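Local coordinates for argonaute protein (Marinitoga piezophila, PDB 5I4A) that uses short 5'-hydroxyl guide RNAs to bind complementary target DNA or RNA and cleave it, with cleavage of single-stranded DNA preferring manganese over magnesium, at residues I13-I17 / I55-D59; P511-F515 / T538-L542. All coordinates share one frame. Residue numbers count along the deposited sequence, not the author numbering.

How the contacts relate
Contact 1 and contact 2 are far apart in sequence and come in series along the chain, the first pairing being complete before the second begins. Contact 1 (13-17 with 55-59) lies in the N-terminal domain, on two antiparallel neighbours of its four-stranded sheet. Contact 2 (511-515 with 538-542) lies in the PIWI domain, on two parallel neighbours of its mixed sheet. Their centres are about 41 Å apart and their nearest atoms about 25 Å, so they do not touch, and the two sheets are separate. Each therefore joins strands within one domain, and the two domains belong to different lobes, the PAZ lobe for contact 1 and the PIWI lobe for contact 2.

Contact 1 (I13-I17 / I55-D59); sequences IPKKI and IPDID
Strands 16-22 and 51-56 run antiparallel in the four-stranded sheet of the N-terminal domain, and the two segments form the fraying end of that pair. Ile17 and Pro56 make a non-hydrogen-bonded pair, CA to CA 4.9 Å, with Ile17 CA also 3.5 Å from Ile55 O in a CA-H...O contact. Beyond it both segments bend in inverse gamma turns centred on Lys15 and Asp57, and no direct hydrogen bond crosses. A water fills the gap instead, donating to Pro14 O (2.6 Å) and Lys16 O (2.5 Å) and accepting from Asp57 N (2.7 Å).

Ile13, with chi1 p and chi2 t, places CD1 4.2 Å from Pro56 CB and CG2 4.4 Å from Ile58 CG2. Helix 84-101 packs against Ile17, Pro56 and Ile58. Pro14 CG rests 3.6 Å from Asp57 O. Lys16, chi1 p, lays its chain along Asp57: CD comes to 3.1 Å from OD2, while NZ stays 4.1 Å from that same oxygen, beyond salt-bridge range.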
loop_
_atom_site.group_PDB
_atom_site.type_symbol
_atom_site.label_atom_id
_atom_site.label_comp_id
_atom_site.label_asym_id
_atom_site.label_seq_id
_atom_site.Cartn_x
_atom_site.Cartn_y
_atom_site.Cartn_z
ATOM N N ILE A 13 24.756 -20.648 -3.683
ATOM C CA ILE A 13 26.042 -20.260 -3.102
ATOM C C ILE A 13 26.162 -20.902 -1.731
ATOM O O ILE A 13 25.160 -21.323 -1.140
ATOM C CB ILE A 13 26.187 -18.727 -2.980
ATOM C CG1 ILE A 13 25.183 -18.172 -1.970
ATOM C CG2 ILE A 13 26.043 -18.040 -4.332
ATOM C CD1 ILE A 13 25.437 -16.728 -1.599
ATOM N N PRO A 14 27.383 -21.009 -1.204
ATOM C CA PRO A 14 27.541 -21.496 0.172
ATOM C C PRO A 14 26.743 -20.653 1.155
ATOM O O PRO A 14 26.747 -19.422 1.092
ATOM C CB PRO A 14 29.048 -21.373 0.418
ATOM C CG PRO A 14 29.654 -21.511 -0.938
ATOM C CD PRO A 14 28.682 -20.870 -1.892
ATOM N N LYS A 15 26.051 -21.331 2.072
ATOM C CA LYS A 15 25.239 -20.655 3.086
ATOM C C LYS A 15 26.121 -20.194 4.248
ATOM O O LYS A 15 25.962 -20.604 5.398
ATOM C CB LYS A 15 24.117 -21.560 3.582
ATOM C CG LYS A 15 23.061 -21.929 2.547
ATOM C CD LYS A 15 22.940 -20.893 1.439
ATOM C CE LYS A 15 21.934 -21.339 0.389
ATOM N NZ LYS A 15 22.107 -20.625 -0.908
ATOM N N LYS A 16 27.065 -19.315 3.922
ATOM C CA LYS A 16 28.008 -18.821 4.912
ATOM C C LYS A 16 28.527 -17.460 4.471
ATOM O O LYS A 16 28.566 -17.149 3.278
ATOM C CB LYS A 16 29.169 -19.801 5.112
ATOM C CG LYS A 16 29.966 -20.067 3.849
ATOM C CD LYS A 16 31.126 -21.013 4.101
ATOM C CE LYS A 16 30.653 -22.449 4.226
ATOM N NZ LYS A 16 31.794 -23.380 4.445
ATOM N N ILE A 17 28.929 -16.659 5.455
ATOM C CA ILE A 17 29.472 -15.326 5.232
ATOM C C ILE A 17 30.908 -15.305 5.731
ATOM O O ILE A 17 31.206 -15.831 6.810
ATOM C CB ILE A 17 28.628 -14.245 5.942
ATOM C CG1 ILE A 17 27.202 -14.238 5.390
ATOM C CG2 ILE A 17 29.270 -12.870 5.809
ATOM C CD1 ILE A 17 27.131 -14.154 3.881
ATOM N N ILE A 55 31.423 -10.677 3.182
ATOM C CA ILE A 55 31.159 -11.043 1.792
ATOM C C ILE A 55 30.601 -12.459 1.751
ATOM O O ILE A 55 30.759 -13.235 2.707
ATOM C CB ILE A 55 32.435 -10.941 0.921
ATOM C CG1 ILE A 55 33.533 -11.850 1.478
ATOM C CG2 ILE A 55 32.902 -9.503 0.817
ATOM C CD1 ILE A 55 34.646 -12.138 0.492
ATOM N N PRO A 56 29.941 -12.829 0.655
ATOM C CA PRO A 56 29.600 -14.239 0.452
ATOM C C PRO A 56 30.864 -15.058 0.251
ATOM O O PRO A 56 31.915 -14.543 -0.137
ATOM C CB PRO A 56 28.738 -14.231 -0.816
ATOM C CG PRO A 56 28.352 -12.797 -1.037
ATOM C CD PRO A 56 29.456 -11.980 -0.446
ATOM N N ASP A 57 30.752 -16.358 0.524
ATOM C CA ASP A 57 31.889 -17.267 0.384
ATOM C C ASP A 57 32.092 -17.643 -1.085
ATOM O O ASP A 57 31.976 -18.798 -1.496
ATOM C CB ASP A 57 31.694 -18.502 1.252
ATOM C CG ASP A 57 32.925 -19.384 1.291
ATOM O OD1 ASP A 57 34.034 -18.860 1.051
ATOM O OD2 ASP A 57 32.786 -20.596 1.559
ATOM N N ILE A 58 32.397 -16.623 -1.884
ATOM C CA ILE A 58 32.645 -16.774 -3.309
ATOM C C ILE A 58 33.897 -15.983 -3.660
ATOM O O ILE A 58 34.433 -15.233 -2.843
ATOM C CB ILE A 58 31.443 -16.316 -4.165
ATOM C CG1 ILE A 58 30.870 -14.994 -3.645
ATOM C CG2 ILE A 58 30.367 -17.392 -4.184
ATOM C CD1 ILE A 58 31.507 -13.748 -4.235
ATOM N N ASP A 59 34.364 -16.164 -4.892
ATOM C CA ASP A 59 35.518 -15.408 -5.355
ATOM C C ASP A 59 35.165 -13.930 -5.419
ATOM O O ASP A 59 34.214 -13.533 -6.100
ATOM C CB ASP A 59 35.980 -15.909 -6.719
ATOM C CG ASP A 59 37.425 -15.552 -7.005
ATOM O OD1 ASP A 59 38.304 -15.947 -6.209
ATOM O OD2 ASP A 59 37.681 -14.863 -8.015
HETATM O O HOH W 1 28.239 -17.350 0.835
#

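Contact 2 (P511-F515 / T538-L542); sequences PENVF and TKYTL
Strands 513-515 and 539-542 lie side by side and parallel, their axes 4.5 Å apart at closest approach and inclined by 17° (signed crossing angle -17°). The register pairs Asn513 with Lys539, Val514 with Tyr540 and Phe515 with Thr541, at CA-CA distances of 4.9, 4.4 and 5.3 Å. Two backbone hydrogen bonds reach out from Val514: its N donates weakly to Lys539 O (2.9 Å), and its O accepts from Thr541 N (3.0 Å). CA-H...O contacts supplement them, Asn513 CA to Lys539 O at 3.2 Å and Tyr540 CA to Val514 O at 3.1 Å.

These strands belong to the mixed sheet of the PIWI domain's RNase H fold, where 513-519 sits between 443-452 and 539-546. On the face of Val514 and Tyr540, their CB atoms approach to 4.2 Å, and Tyr496 of helix 485-507 packs on Val514. On the face of Phe515 and Thr541, helix 595-605 covers both side chains. Phe515 (chi1 m) receives Thr541 CG2 over its ring, 4.0 Å from the centroid, a CH-pi contact.

Polar links gather at the strand starts. Glu512, chi1 t, swings back so that OE2 forms a salt bridge with Lys539 NZ at 3.5 Å. A water donates to Pro511 O (2.8 Å) and hydrogen-bonds Thr538 OG1 (2.9 Å).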
loop_
_atom_site.group_PDB
_atom_site.type_symbol
_atom_site.label_atom_id
_atom_site.label_comp_id
_atom_site.label_asym_id
_atom_site.label_seq_id
_atom_site.Cartn_x
_atom_site.Cartn_y
_atom_site.Cartn_z
ATOM N N PRO A 511 -14.057 -14.329 21.434
ATOM C CA PRO A 511 -13.807 -14.946 20.129
ATOM C C PRO A 511 -13.044 -16.244 20.312
ATOM O O PRO A 511 -12.093 -16.319 21.092
ATOM C CB PRO A 511 -12.969 -13.898 19.392
ATOM C CG PRO A 511 -12.314 -13.110 20.480
ATOM C CD PRO A 511 -13.299 -13.079 21.613
ATOM N N GLU A 512 -13.484 -17.280 19.601
ATOM C CA GLU A 512 -12.768 -18.546 19.690
ATOM C C GLU A 512 -11.405 -18.451 19.021
ATOM O O GLU A 512 -10.441 -19.071 19.482
ATOM C CB GLU A 512 -13.595 -19.670 19.074
ATOM C CG GLU A 512 -13.254 -21.025 19.651
ATOM C CD GLU A 512 -13.257 -21.013 21.172
ATOM O OE1 GLU A 512 -14.355 -21.017 21.766
ATOM O OE2 GLU A 512 -12.162 -20.974 21.773
ATOM N N ASN A 513 -11.295 -17.660 17.958
ATOM C CA ASN A 513 -10.040 -17.460 17.254
ATOM C C ASN A 513 -9.836 -15.976 16.992
ATOM O O ASN A 513 -10.798 -15.222 16.823
ATOM C CB ASN A 513 -10.012 -18.242 15.938
ATOM C CG ASN A 513 -10.470 -19.678 16.109
ATOM O OD1 ASN A 513 -9.713 -20.529 16.573
ATOM N ND2 ASN A 513 -11.714 -19.953 15.732
ATOM N N VAL A 514 -8.571 -15.560 16.961
ATOM C CA VAL A 514 -8.205 -14.162 16.760
ATOM C C VAL A 514 -7.154 -14.093 15.660
ATOM O O VAL A 514 -6.060 -14.652 15.804
ATOM C CB VAL A 514 -7.682 -13.510 18.052
ATOM C CG1 VAL A 514 -7.281 -12.069 17.792
ATOM C CG2 VAL A 514 -8.740 -13.569 19.144
ATOM N N PHE A 515 -7.484 -13.410 14.569
ATOM C CA PHE A 515 -6.581 -13.229 13.441
ATOM C C PHE A 515 -5.898 -11.874 13.580
ATOM O O PHE A 515 -6.568 -10.835 13.575
ATOM C CB PHE A 515 -7.336 -13.308 12.115
ATOM C CG PHE A 515 -7.892 -14.672 11.804
ATOM C CD1 PHE A 515 -8.913 -15.214 12.568
ATOM C CD2 PHE A 515 -7.412 -15.402 10.730
ATOM C CE1 PHE A 515 -9.427 -16.464 12.281
ATOM C CE2 PHE A 515 -7.927 -16.652 10.437
ATOM C CZ PHE A 515 -8.935 -17.182 11.215
ATOM N N THR A 538 -7.031 -17.597 24.529
ATOM C CA THR A 538 -7.667 -17.520 23.221
ATOM C C THR A 538 -6.714 -18.029 22.146
ATOM O O THR A 538 -5.507 -17.766 22.188
ATOM C CB THR A 538 -8.140 -16.083 22.907
ATOM O OG1 THR A 538 -9.008 -16.099 21.766
ATOM C CG2 THR A 538 -6.981 -15.155 22.628
ATOM N N LYS A 539 -7.265 -18.788 21.203
ATOM C CA LYS A 539 -6.492 -19.298 20.082
ATOM C C LYS A 539 -6.379 -18.217 19.012
ATOM O O LYS A 539 -7.301 -17.422 18.814
ATOM C CB LYS A 539 -7.146 -20.573 19.547
ATOM C CG LYS A 539 -7.141 -21.689 20.605
ATOM C CD LYS A 539 -8.172 -22.788 20.360
ATOM C CE LYS A 539 -9.601 -22.312 20.330
ATOM N NZ LYS A 539 -10.472 -23.412 19.824
ATOM N N TYR A 540 -5.222 -18.155 18.355
ATOM C CA TYR A 540 -4.912 -17.026 17.490
ATOM C C TYR A 540 -4.011 -17.477 16.349
ATOM O O TYR A 540 -3.579 -18.632 16.280
ATOM C CB TYR A 540 -4.240 -15.900 18.282
ATOM C CG TYR A 540 -2.945 -16.341 18.917
ATOM C CD1 TYR A 540 -2.935 -16.904 20.183
ATOM C CD2 TYR A 540 -1.736 -16.216 18.241
ATOM C CE1 TYR A 540 -1.766 -17.321 20.765
ATOM C CE2 TYR A 540 -0.554 -16.635 18.820
ATOM C CZ TYR A 540 -0.581 -17.186 20.085
ATOM O OH TYR A 540 0.570 -17.614 20.688
ATOM N N THR A 541 -3.724 -16.537 15.451
ATOM C CA THR A 541 -2.748 -16.725 14.389
ATOM C C THR A 541 -2.092 -15.383 14.102
ATOM O O THR A 541 -2.756 -14.342 14.125
ATOM C CB THR A 541 -3.390 -17.292 13.116
ATOM O OG1 THR A 541 -2.418 -17.320 12.062
ATOM C CG2 THR A 541 -4.584 -16.444 12.682
ATOM N N LEU A 542 -0.788 -15.411 13.848
ATOM C CA LEU A 542 -0.013 -14.213 13.549
ATOM C C LEU A 542 0.341 -14.223 12.070
ATOM O O LEU A 542 0.972 -15.169 11.586
ATOM C CB LEU A 542 1.245 -14.141 14.412
ATOM C CG LEU A 542 0.931 -14.045 15.904
ATOM C CD1 LEU A 542 2.178 -13.715 16.710
ATOM C CD2 LEU A 542 -0.158 -13.009 16.119
HETATM O O HOH W 2 -11.076 -16.964 23.613
#